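Local coordinates for protocatechuate decarboxylase (Klebsiella pneumoniae, PDB 5O3M), which decarboxylates 3,4-dihydroxybenzoate to catechol as a prenylated-flavin-dependent lyase of the UbiD family, and can run the reaction backwards to para-carboxylate catechols, at residues Ala176-Asp181 against Arg214-Ala219; Gly270-Glu275 against Val284-Leu289; Ala126-Pro131 against Pro264-Gln269. One frame throughout, in Å; residues are numbered along the deposited sequence.

Interaction 1: Ala176-Asp181 against Arg214-Ala219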
ATOM      1  N   ALA A 176       6.040 -13.059  49.333  1.00 60.23           N
ATOM      2  CA  ALA A 176       5.323 -14.327  49.405  1.00 58.65           C
ATOM      3  C   ALA A 176       6.272 -15.457  49.026  1.00 57.47           C
ATOM      4  O   ALA A 176       7.298 -15.240  48.375  1.00 60.85           O
ATOM      5  CB  ALA A 176       4.090 -14.330  48.496  1.00 50.16           C
ATOM      6  N   SER A 177       5.900 -16.670  49.440  1.00 52.52           N
ATOM      7  CA  SER A 177       6.683 -17.881  49.237  1.00 56.74           C
ATOM      8  C   SER A 177       5.775 -19.003  48.747  1.00 61.36           C
ATOM      9  O   SER A 177       4.565 -19.002  48.985  1.00 61.24           O
ATOM     10  CB  SER A 177       7.383 -18.341  50.536  1.00 57.19           C
ATOM     11  OG  SER A 177       8.031 -17.273  51.204  1.00 61.15           O
ATOM     12  N   ASP A 178       6.388 -19.980  48.090  1.00 63.02           N
ATOM     13  CA  ASP A 178       5.663 -21.160  47.640  1.00 65.03           C
ATOM     14  C   ASP A 178       5.141 -21.943  48.847  1.00 73.56           C
ATOM     15  O   ASP A 178       5.889 -22.168  49.810  1.00 72.46           O
ATOM     16  CB  ASP A 178       6.594 -22.030  46.789  1.00 69.68           C
ATOM     17  CG  ASP A 178       5.888 -23.205  46.150  1.00 72.18           C
ATOM     18  OD1 ASP A 178       5.184 -23.000  45.141  1.00 71.59           O
ATOM     19  OD2 ASP A 178       6.054 -24.336  46.651  1.00 74.08           O
ATOM     20  N   PRO A 179       3.873 -22.386  48.836  1.00 72.17           N
ATOM     21  CA  PRO A 179       3.331 -23.071  50.029  1.00 63.44           C
ATOM     22  C   PRO A 179       3.951 -24.431  50.287  1.00 68.17           C
ATOM     23  O   PRO A 179       3.871 -24.924  51.416  1.00 75.63           O
ATOM     24  CB  PRO A 179       1.833 -23.199  49.716  1.00 61.96           C
ATOM     25  CG  PRO A 179       1.791 -23.281  48.197  1.00 64.19           C
ATOM     26  CD  PRO A 179       2.911 -22.371  47.715  1.00 62.88           C
ATOM     27  N   VAL A 180       4.558 -25.053  49.281  1.00 73.12           N
ATOM     28  CA  VAL A 180       5.169 -26.366  49.423  1.00 77.13           C
ATOM     29  C   VAL A 180       6.681 -26.268  49.578  1.00 75.50           C
ATOM     30  O   VAL A 180       7.267 -26.957  50.414  1.00 78.38           O
ATOM     31  CB  VAL A 180       4.793 -27.258  48.219  1.00 79.02           C
ATOM     32  CG1 VAL A 180       5.476 -28.616  48.326  1.00 78.84           C
ATOM     33  CG2 VAL A 180       3.278 -27.414  48.119  1.00 79.35           C
ATOM     34  N   ASP A 181       7.322 -25.420  48.779  1.00 72.40           N
ATOM     35  CA  ASP A 181       8.772 -25.234  48.797  1.00 74.77           C
ATOM     36  C   ASP A 181       9.064 -23.816  49.287  1.00 72.62           C
ATOM     37  O   ASP A 181       9.056 -22.862  48.500  1.00 72.11           O
ATOM     38  CB  ASP A 181       9.369 -25.483  47.413  1.00 72.96           C
ATOM     39  CG  ASP A 181      10.881 -25.382  47.407  1.00 77.67           C
ATOM     40  OD1 ASP A 181      11.463 -25.104  48.480  1.00 81.02           O
ATOM     41  OD2 ASP A 181      11.492 -25.590  46.338  1.00 80.13           O
ATOM     42  N   ARG A 214      -0.002 -18.793  44.889  1.00 57.85           N
ATOM     43  CA  ARG A 214      -1.383 -18.707  45.293  1.00 60.80           C
ATOM     44  C   ARG A 214      -2.254 -19.834  44.796  1.00 61.91           C
ATOM     45  O   ARG A 214      -3.000 -20.404  45.543  1.00 53.54           O
ATOM     46  CB  ARG A 214      -1.976 -17.395  44.846  1.00 58.56           C
ATOM     47  CG  ARG A 214      -3.227 -17.026  45.579  1.00 57.03           C
ATOM     48  CD  ARG A 214      -4.031 -16.002  44.836  1.00 53.81           C
ATOM     49  NE  ARG A 214      -4.375 -16.451  43.521  1.00 51.92           N
ATOM     50  CZ  ARG A 214      -5.319 -17.322  43.266  1.00 56.81           C
ATOM     51  NH1 ARG A 214      -6.010 -17.832  44.231  1.00 50.38           N
ATOM     52  NH2 ARG A 214      -5.563 -17.673  42.040  1.00 64.33           N
ATOM     53  N   GLN A 215      -2.190 -20.102  43.511  1.00 62.55           N
ATOM     54  CA  GLN A 215      -2.975 -21.180  42.909  1.00 68.02           C
ATOM     55  C   GLN A 215      -2.665 -22.529  43.549  1.00 61.73           C
ATOM     56  O   GLN A 215      -3.578 -23.322  43.804  1.00 66.44           O
ATOM     57  CB  GLN A 215      -2.721 -21.234  41.406  1.00 70.92           C
ATOM     58  CG  GLN A 215      -3.411 -20.137  40.640  1.00 69.89           C
ATOM     59  CD  GLN A 215      -2.845 -19.969  39.250  1.00 76.08           C
ATOM     60  OE1 GLN A 215      -1.702 -20.344  38.981  1.00 75.76           O
ATOM     61  NE2 GLN A 215      -3.640 -19.402  38.354  1.00 78.49           N
ATOM     62  N   LYS A 216      -1.381 -22.811  43.798  1.00 61.16           N
ATOM     63  CA  LYS A 216      -0.995 -24.068  44.436  1.00 60.85           C
ATOM     64  C   LYS A 216      -1.563 -24.167  45.841  1.00 63.04           C
ATOM     65  O   LYS A 216      -1.942 -25.253  46.292  1.00 63.62           O
ATOM     66  CB  LYS A 216       0.528 -24.196  44.478  1.00 65.36           C
ATOM     67  CG  LYS A 216       1.036 -25.355  45.334  1.00 73.53           C
ATOM     68  CD  LYS A 216       2.561 -25.353  45.423  1.00 76.87           C
ATOM     69  CE  LYS A 216       3.207 -25.186  44.055  1.00 75.78           C
ATOM     70  NZ  LYS A 216       4.680 -25.377  44.128  1.00 77.66           N
ATOM     71  N   ALA A 217      -1.608 -23.041  46.559  1.00 62.04           N
ATOM     72  CA  ALA A 217      -2.247 -23.036  47.868  1.00 65.06           C
ATOM     73  C   ALA A 217      -3.758 -23.183  47.732  1.00 63.49           C
ATOM     74  O   ALA A 217      -4.397 -23.876  48.531  1.00 59.69           O
ATOM     75  CB  ALA A 217      -1.884 -21.756  48.625  1.00 59.29           C
ATOM     76  N   GLU A 218      -4.342 -22.546  46.716  1.00 65.39           N
ATOM     77  CA  GLU A 218      -5.780 -22.662  46.495  1.00 66.64           C
ATOM     78  C   GLU A 218      -6.163 -24.085  46.108  1.00 67.34           C
ATOM     79  O   GLU A 218      -7.188 -24.601  46.569  1.00 66.28           O
ATOM     80  CB  GLU A 218      -6.227 -21.665  45.421  1.00 67.27           C
ATOM     81  CG  GLU A 218      -7.716 -21.715  45.092  1.00 66.58           C
ATOM     82  CD  GLU A 218      -8.217 -20.433  44.457  1.00 70.48           C
ATOM     83  OE1 GLU A 218      -7.738 -20.072  43.353  1.00 66.21           O
ATOM     84  OE2 GLU A 218      -9.080 -19.777  45.082  1.00 69.98           O
ATOM     85  N   ALA A 219      -5.349 -24.737  45.267  1.00 66.30           N
ATOM     86  CA  ALA A 219      -5.640 -26.116  44.881  1.00 67.24           C
ATOM     87  C   ALA A 219      -5.679 -27.037  46.090  1.00 70.45           C
ATOM     88  O   ALA A 219      -6.457 -28.000  46.110  1.00 75.59           O
ATOM     89  CB  ALA A 219      -4.615 -26.620  43.864  1.00 63.24           C
TER

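Interaction 2: Gly270-Glu275 against Val284-Leu289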
ATOM      1  N   GLY A 270       7.078 -11.760  60.125  1.00 51.48           N
ATOM      2  CA  GLY A 270       5.760 -11.219  60.372  1.00 48.43           C
ATOM      3  C   GLY A 270       5.263 -11.571  61.761  1.00 51.02           C
ATOM      4  O   GLY A 270       5.579 -12.624  62.315  1.00 57.86           O
ATOM      5  N   VAL A 271       4.471 -10.670  62.339  1.00 48.17           N
ATOM      6  CA  VAL A 271       4.014 -10.946  63.697  1.00 56.38           C
ATOM      7  C   VAL A 271       2.815 -11.892  63.688  1.00 51.97           C
ATOM      8  O   VAL A 271       2.630 -12.664  64.631  1.00 49.61           O
ATOM      9  CB  VAL A 271       3.710  -9.639  64.454  1.00 49.90           C
ATOM     10  CG1 VAL A 271       4.920  -8.719  64.409  1.00 49.67           C
ATOM     11  CG2 VAL A 271       2.483  -8.946  63.875  1.00 48.54           C
ATOM     12  N   SER A 272       2.007 -11.887  62.629  1.00 50.84           N
ATOM     13  CA  SER A 272       0.803 -12.706  62.579  1.00 48.28           C
ATOM     14  C   SER A 272       0.766 -13.697  61.416  1.00 52.45           C
ATOM     15  O   SER A 272      -0.122 -14.559  61.387  1.00 47.68           O
ATOM     16  CB  SER A 272      -0.443 -11.813  62.495  1.00 48.07           C
ATOM     17  OG  SER A 272      -0.592 -11.301  61.180  1.00 51.53           O
ATOM     18  N   VAL A 273       1.672 -13.593  60.451  1.00 50.21           N
ATOM     19  CA  VAL A 273       1.699 -14.566  59.362  1.00 53.11           C
ATOM     20  C   VAL A 273       3.130 -15.052  59.189  1.00 54.70           C
ATOM     21  O   VAL A 273       4.075 -14.269  59.369  1.00 53.22           O
ATOM     22  CB  VAL A 273       1.150 -13.981  58.049  1.00 56.04           C
ATOM     23  CG1 VAL A 273      -0.334 -13.646  58.178  1.00 52.89           C
ATOM     24  CG2 VAL A 273       1.977 -12.764  57.614  1.00 51.94           C
ATOM     25  N   PRO A 274       3.334 -16.326  58.845  1.00 57.30           N
ATOM     26  CA  PRO A 274       4.689 -16.878  58.617  1.00 59.65           C
ATOM     27  C   PRO A 274       5.302 -16.419  57.291  1.00 62.29           C
ATOM     28  O   PRO A 274       5.381 -17.147  56.299  1.00 60.95           O
ATOM     29  CB  PRO A 274       4.437 -18.388  58.641  1.00 61.65           C
ATOM     30  CG  PRO A 274       3.035 -18.525  58.087  1.00 61.74           C
ATOM     31  CD  PRO A 274       2.275 -17.324  58.601  1.00 57.96           C
ATOM     32  N   GLU A 275       5.756 -15.166  57.264  1.00 57.06           N
ATOM     33  CA  GLU A 275       6.300 -14.585  56.044  1.00 53.29           C
ATOM     34  C   GLU A 275       6.995 -13.277  56.396  1.00 56.74           C
ATOM     35  O   GLU A 275       6.613 -12.596  57.353  1.00 56.00           O
ATOM     36  CB  GLU A 275       5.198 -14.358  55.001  1.00 50.35           C
ATOM     37  CG  GLU A 275       5.670 -13.715  53.704  1.00 53.04           C
ATOM     38  CD  GLU A 275       6.649 -14.582  52.942  1.00 56.86           C
ATOM     39  OE1 GLU A 275       7.867 -14.337  53.063  1.00 56.60           O
ATOM     40  OE2 GLU A 275       6.197 -15.506  52.226  1.00 58.10           O
ATOM     41  N   VAL A 284       2.885  -2.014  57.038  1.00 43.63           N
ATOM     42  CA  VAL A 284       2.857  -3.412  56.601  1.00 44.64           C
ATOM     43  C   VAL A 284       1.465  -3.986  56.845  1.00 44.02           C
ATOM     44  O   VAL A 284       0.995  -4.018  57.987  1.00 44.51           O
ATOM     45  CB  VAL A 284       3.913  -4.269  57.318  1.00 41.52           C
ATOM     46  CG1 VAL A 284       3.776  -5.737  56.908  1.00 41.32           C
ATOM     47  CG2 VAL A 284       5.315  -3.748  57.008  1.00 45.05           C
ATOM     48  N   ILE A 285       0.823  -4.468  55.788  1.00 45.26           N
ATOM     49  CA  ILE A 285      -0.414  -5.239  55.910  1.00 40.82           C
ATOM     50  C   ILE A 285      -0.065  -6.722  55.821  1.00 43.71           C
ATOM     51  O   ILE A 285       0.447  -7.190  54.794  1.00 39.94           O
ATOM     52  CB  ILE A 285      -1.435  -4.841  54.832  1.00 37.09           C
ATOM     53  CG1 ILE A 285      -1.757  -3.348  54.926  1.00 37.20           C
ATOM     54  CG2 ILE A 285      -2.700  -5.627  55.004  1.00 35.50           C
ATOM     55  CD1 ILE A 285      -2.332  -2.754  53.642  1.00 33.14           C
ATOM     56  N   GLU A 286      -0.311  -7.457  56.903  1.00 44.39           N
ATOM     57  CA  GLU A 286      -0.115  -8.903  56.951  1.00 44.99           C
ATOM     58  C   GLU A 286      -1.461  -9.582  56.736  1.00 51.79           C
ATOM     59  O   GLU A 286      -2.459  -9.196  57.354  1.00 57.52           O
ATOM     60  CB  GLU A 286       0.497  -9.342  58.291  1.00 51.55           C
ATOM     61  CG  GLU A 286       1.751  -8.553  58.710  1.00 50.29           C
ATOM     62  CD  GLU A 286       2.472  -9.147  59.927  1.00 54.61           C
ATOM     63  OE1 GLU A 286       1.938 -10.107  60.535  1.00 49.27           O
ATOM     64  OE2 GLU A 286       3.577  -8.651  60.274  1.00 48.05           O
ATOM     65  N   GLY A 287      -1.487 -10.581  55.863  1.00 44.45           N
ATOM     66  CA  GLY A 287      -2.716 -11.310  55.636  1.00 50.76           C
ATOM     67  C   GLY A 287      -2.465 -12.612  54.910  1.00 52.65           C
ATOM     68  O   GLY A 287      -1.327 -13.069  54.780  1.00 45.65           O
ATOM     69  N   GLU A 288      -3.558 -13.213  54.444  1.00 50.26           N
ATOM     70  CA  GLU A 288      -3.487 -14.427  53.647  1.00 55.64           C
ATOM     71  C   GLU A 288      -4.466 -14.346  52.479  1.00 53.47           C
ATOM     72  O   GLU A 288      -5.617 -13.923  52.647  1.00 51.34           O
ATOM     73  CB  GLU A 288      -3.769 -15.673  54.510  1.00 54.35           C
ATOM     74  CG  GLU A 288      -4.885 -15.511  55.524  1.00 61.46           C
ATOM     75  CD  GLU A 288      -4.989 -16.698  56.475  1.00 61.79           C
ATOM     76  OE1 GLU A 288      -3.940 -17.296  56.786  1.00 63.09           O
ATOM     77  OE2 GLU A 288      -6.116 -17.036  56.904  1.00 65.83           O
ATOM     78  N   LEU A 289      -3.999 -14.740  51.293  1.00 45.60           N
ATOM     79  CA  LEU A 289      -4.889 -14.863  50.137  1.00 49.52           C
ATOM     80  C   LEU A 289      -5.815 -16.061  50.329  1.00 53.48           C
ATOM     81  O   LEU A 289      -5.353 -17.201  50.431  1.00 55.02           O
ATOM     82  CB  LEU A 289      -4.080 -15.005  48.849  1.00 48.69           C
ATOM     83  CG  LEU A 289      -3.411 -13.715  48.359  1.00 47.24           C
ATOM     84  CD1 LEU A 289      -2.284 -13.996  47.374  1.00 52.10           C
ATOM     85  CD2 LEU A 289      -4.440 -12.788  47.731  1.00 45.01           C
TER

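Interaction 3: Ala126-Pro131 against Pro264-Gln269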
ATOM      1  N   ALA A 126      22.377  -9.395  48.640  1.00 61.40           N
ATOM      2  CA  ALA A 126      21.256 -10.156  49.171  1.00 57.50           C
ATOM      3  C   ALA A 126      20.706  -9.519  50.448  1.00 59.97           C
ATOM      4  O   ALA A 126      21.457  -8.937  51.242  1.00 65.83           O
ATOM      5  CB  ALA A 126      21.677 -11.598  49.447  1.00 57.22           C
ATOM      6  N   PRO A 127      19.393  -9.608  50.665  1.00 54.16           N
ATOM      7  CA  PRO A 127      18.805  -9.079  51.902  1.00 53.42           C
ATOM      8  C   PRO A 127      19.183  -9.939  53.097  1.00 64.59           C
ATOM      9  O   PRO A 127      19.705 -11.054  52.970  1.00 63.98           O
ATOM     10  CB  PRO A 127      17.296  -9.115  51.641  1.00 48.10           C
ATOM     11  CG  PRO A 127      17.122 -10.177  50.586  1.00 51.11           C
ATOM     12  CD  PRO A 127      18.377 -10.170  49.753  1.00 50.33           C
ATOM     13  N   VAL A 128      18.907  -9.386  54.283  1.00 64.85           N
ATOM     14  CA  VAL A 128      19.248 -10.002  55.557  1.00 54.85           C
ATOM     15  C   VAL A 128      18.046  -9.919  56.488  1.00 59.60           C
ATOM     16  O   VAL A 128      17.257  -8.966  56.443  1.00 54.94           O
ATOM     17  CB  VAL A 128      20.483  -9.334  56.204  1.00 60.76           C
ATOM     18  CG1 VAL A 128      21.670  -9.425  55.270  1.00 66.30           C
ATOM     19  CG2 VAL A 128      20.186  -7.876  56.533  1.00 58.71           C
ATOM     20  N   VAL A 129      17.912 -10.932  57.340  1.00 64.01           N
ATOM     21  CA  VAL A 129      16.848 -10.979  58.332  1.00 59.96           C
ATOM     22  C   VAL A 129      17.371 -10.393  59.634  1.00 59.00           C
ATOM     23  O   VAL A 129      18.506 -10.664  60.036  1.00 53.82           O
ATOM     24  CB  VAL A 129      16.338 -12.415  58.534  1.00 57.35           C
ATOM     25  CG1 VAL A 129      15.273 -12.425  59.620  1.00 58.96           C
ATOM     26  CG2 VAL A 129      15.791 -12.985  57.225  1.00 49.86           C
ATOM     27  N   VAL A 130      16.543  -9.579  60.284  1.00 61.10           N
ATOM     28  CA  VAL A 130      16.900  -8.891  61.522  1.00 58.62           C
ATOM     29  C   VAL A 130      15.829  -9.184  62.562  1.00 56.90           C
ATOM     30  O   VAL A 130      14.682  -9.482  62.188  1.00 50.02           O
ATOM     31  CB  VAL A 130      17.040  -7.377  61.306  1.00 61.44           C
ATOM     32  CG1 VAL A 130      18.112  -7.078  60.274  1.00 59.32           C
ATOM     33  CG2 VAL A 130      15.705  -6.793  60.881  1.00 55.55           C
ATOM     34  N   PRO A 131      16.150  -9.115  63.859  1.00 54.61           N
ATOM     35  CA  PRO A 131      15.129  -9.341  64.894  1.00 53.41           C
ATOM     36  C   PRO A 131      14.121  -8.202  64.924  1.00 55.06           C
ATOM     37  O   PRO A 131      14.326  -7.134  64.344  1.00 53.61           O
ATOM     38  CB  PRO A 131      15.933  -9.421  66.203  1.00 56.02           C
ATOM     39  CG  PRO A 131      17.224  -8.723  65.908  1.00 57.04           C
ATOM     40  CD  PRO A 131      17.500  -8.948  64.436  1.00 55.74           C
ATOM     41  N   PRO A 264      22.484  -4.260  52.599  1.00 66.18           N
ATOM     42  CA  PRO A 264      21.373  -5.206  52.418  1.00 60.51           C
ATOM     43  C   PRO A 264      20.054  -4.638  52.931  1.00 61.33           C
ATOM     44  O   PRO A 264      19.996  -3.983  53.974  1.00 56.60           O
ATOM     45  CB  PRO A 264      21.811  -6.432  53.231  1.00 56.95           C
ATOM     46  CG  PRO A 264      23.334  -6.283  53.359  1.00 53.34           C
ATOM     47  CD  PRO A 264      23.563  -4.806  53.442  1.00 53.06           C
ATOM     48  N   VAL A 265      18.986  -4.881  52.167  1.00 60.13           N
ATOM     49  CA  VAL A 265      17.651  -4.564  52.654  1.00 57.30           C
ATOM     50  C   VAL A 265      17.315  -5.512  53.798  1.00 60.87           C
ATOM     51  O   VAL A 265      17.565  -6.723  53.720  1.00 59.03           O
ATOM     52  CB  VAL A 265      16.616  -4.654  51.521  1.00 45.71           C
ATOM     53  CG1 VAL A 265      15.192  -4.414  52.078  1.00 44.43           C
ATOM     54  CG2 VAL A 265      16.945  -3.657  50.422  1.00 40.57           C
ATOM     55  N   GLU A 266      16.756  -4.968  54.871  1.00 55.45           N
ATOM     56  CA  GLU A 266      16.505  -5.760  56.065  1.00 56.21           C
ATOM     57  C   GLU A 266      15.075  -6.284  56.068  1.00 54.19           C
ATOM     58  O   GLU A 266      14.127  -5.547  55.757  1.00 42.86           O
ATOM     59  CB  GLU A 266      16.791  -4.934  57.312  1.00 48.42           C
ATOM     60  CG  GLU A 266      18.268  -4.607  57.433  1.00 53.95           C
ATOM     61  CD  GLU A 266      18.538  -3.510  58.433  1.00 60.70           C
ATOM     62  OE1 GLU A 266      17.566  -2.862  58.885  1.00 71.27           O
ATOM     63  OE2 GLU A 266      19.720  -3.297  58.767  1.00 62.39           O
ATOM     64  N   LEU A 267      14.938  -7.568  56.387  1.00 51.66           N
ATOM     65  CA  LEU A 267      13.651  -8.237  56.479  1.00 56.41           C
ATOM     66  C   LEU A 267      13.394  -8.629  57.926  1.00 57.74           C
ATOM     67  O   LEU A 267      14.322  -8.969  58.667  1.00 58.11           O
ATOM     68  CB  LEU A 267      13.605  -9.481  55.581  1.00 56.77           C
ATOM     69  CG  LEU A 267      13.811  -9.216  54.089  1.00 50.12           C
ATOM     70  CD1 LEU A 267      14.109 -10.503  53.336  1.00 49.81           C
ATOM     71  CD2 LEU A 267      12.597  -8.513  53.498  1.00 48.76           C
ATOM     72  N   VAL A 268      12.126  -8.570  58.329  1.00 54.85           N
ATOM     73  CA  VAL A 268      11.726  -8.975  59.666  1.00 51.82           C
ATOM     74  C   VAL A 268      10.574  -9.957  59.544  1.00 54.23           C
ATOM     75  O   VAL A 268       9.738  -9.845  58.643  1.00 50.52           O
ATOM     76  CB  VAL A 268      11.323  -7.769  60.536  1.00 52.15           C
ATOM     77  CG1 VAL A 268      10.149  -7.023  59.888  1.00 47.75           C
ATOM     78  CG2 VAL A 268      10.985  -8.236  61.960  1.00 45.19           C
ATOM     79  N   GLN A 269      10.538 -10.930  60.457  1.00 55.80           N
ATOM     80  CA  GLN A 269       9.472 -11.923  60.458  1.00 54.95           C
ATOM     81  C   GLN A 269       8.131 -11.270  60.771  1.00 58.31           C
ATOM     82  O   GLN A 269       8.042 -10.345  61.582  1.00 65.38           O
ATOM     83  CB  GLN A 269       9.763 -13.025  61.479  1.00 57.18           C
ATOM     84  CG  GLN A 269       8.767 -14.171  61.435  1.00 54.53           C
ATOM     85  CD  GLN A 269       8.889 -14.970  60.160  1.00 61.33           C
ATOM     86  OE1 GLN A 269       9.941 -14.979  59.531  1.00 71.00           O
ATOM     87  NE2 GLN A 269       7.820 -15.639  59.769  1.00 64.02           N
TER
HETATM   88  O   HOH W   1      12.651 -11.219  62.341  1.00 55.70           O

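Interaction 1: Ala176-Asp181 against Arg214-Ala219
Lys216, Pro179 and Asp178 carry this contact between the end of a strand and the flank of a helix. Lys216 leaves the helix with CG anti to the backbone N (chi1 170°), and a bend at chi3 turns its ammonium onto the carboxylate of Asp178. The salt bridge is tight at one oxygen, Lys216 NZ to Asp178 OD1 at 2.6 Å on the syn lone pair, and weak at the other. OD2 is engaged in its own segment: the backbone N of Asp181, 2.7 Å from Asp178 OD2, uses the anti lone pair, while the N of Val180 comes from above the carboxylate plane. This Asx turn holds the carboxylate in place for Lys216. A long lysine suits the site because its methylenes have work too: Lys216 CD lies 3.5 Å from Pro179 CG. Lys216 CD is also 3.5 Å from Val180 CG2, a tight fit. The rigid proline ring rests on Ala217, whose small CB lets the turn come near the helix. Strand 168-177 ends here, just before the turn toward strand 185-196. Phe213 of helix 209-219 and Leu224 of strand 224-230 also touch Pro179, so the contact seats helix 209-219 against the end of strand 168-177.

Interaction 2: Gly270-Glu275 against Val284-Leu289
The loop Gly270-Glu275 comes closest in backbone to the strand at Val273 and Glu286, whose CA atoms are 6.4 Å apart, and the strand reaches the loop through a side chain, not through backbone-to-backbone pairing. Glu286 does most of the work. Its CG stands anti to the carbonyl carbon (chi1 -50°) and the chain runs out extended, which carries the carboxylate into the curve of the loop. There each oxygen turns its syn lone pair to a successive amide. Glu286 OE2 accepts from Val271 N at 3.0 Å. Glu286 OE1 accepts from Ser272 N at 2.7 Å. The hydroxyl of Ser272 adds a third bond, its OG 2.9 Å from Glu286 OE1 on the anti side and slightly out of the carboxylate plane. Serine suits the site because its short arm lets backbone and side chain grip one oxygen together. Beside the acid, CA of Gly270 packs 3.4 Å from Glu286 OE2. Val273 packs alongside, its CG2 3.8 Å from Glu286 CB and its CG1 3.6 Å from Gly287 O; Thr227 of strand 224-230 also meets this valine. Three donors, two of them main-chain N-H groups, fix the position and rotation of the buried carboxylate and join the loop to strand 283-289. The same N-H groups would be expected to favour its charged form.

Interaction 3: Ala126-Pro131 against Pro264-Gln269
Val128 and Val129 pair with Glu266 and Leu267 as the parallel pair of a small mixed sheet, and backbone hydrogen bonds are its foundation. In the alternating pattern of parallel strands, Val128 gives its N-H to Val265 O at 3.0 Å and accepts in turn on its own carbonyl, Leu267 N to Val128 O 2.7 Å. Val130 N then donates to Leu267 O at 2.8 Å, almost straight down the carbonyl axis (C=O...N 176°). CA-H...O contacts run alongside: the CA of Glu266 approaches Val128 O, and that of Val129 approaches Leu267 O. Farther along, one water continues the link, donating to Val130 O and accepting from the N of Gln269.

Apolar contacts lie on both faces. On that of Val128 and Glu266, the valine sets CG1 against CB of Pro264 at 3.6 Å, while its CG2 lies beside the CG of Glu266. With chi1 -60°, Val130 likewise turns its CG1 onto this glutamate, 3.8 Å from Glu266 CG and crossing the chain at about a right angle. The acid therefore serves as a methylene spacer between two valines. On the face of Val129 and Leu267, the leucine runs side by side with Pro127, Leu267 CD1 to Pro127 CB 3.9 Å, and its side chain also touches Leu254 of helix 254-261 and Ile278 of strand 276-278.

Beta-branched valines suit the extended backbone, and prolines suit the places flanking the pairing, where no N-H is asked for. Strand 266-269 also bonds to strand 276-278 on its other edge and is thus the middle strand of three. The chemistry is mainly that of a sheet: main-chain bonds set the register between segments distant in sequence, and burial varies even within one face, Leu267 being buried and Val129 exposed.

Overall arrangement
All three contacts lie in the Rift-related domain, and none is wholly core: interactions 1 and 2 are partly buried, whereas interaction 3 is a surface contact. The first two reach the same antiparallel sheet, through strands 168-177 and 283-289, and use a charged side chain. In interaction 1 a buried aspartate meets a partly exposed lysine; in interaction 2 a buried glutamate meets amides and a hydroxyl. Interaction 3 belongs to a separate small sheet and relies on main-chain pairing. Glu275, in interaction 2, touches both others, its OE2 probably hydrogen-bonded to Ser177 OG of interaction 1 and its N packed near Gln269 of interaction 3, whose strand runs directly into the 270-275 loop.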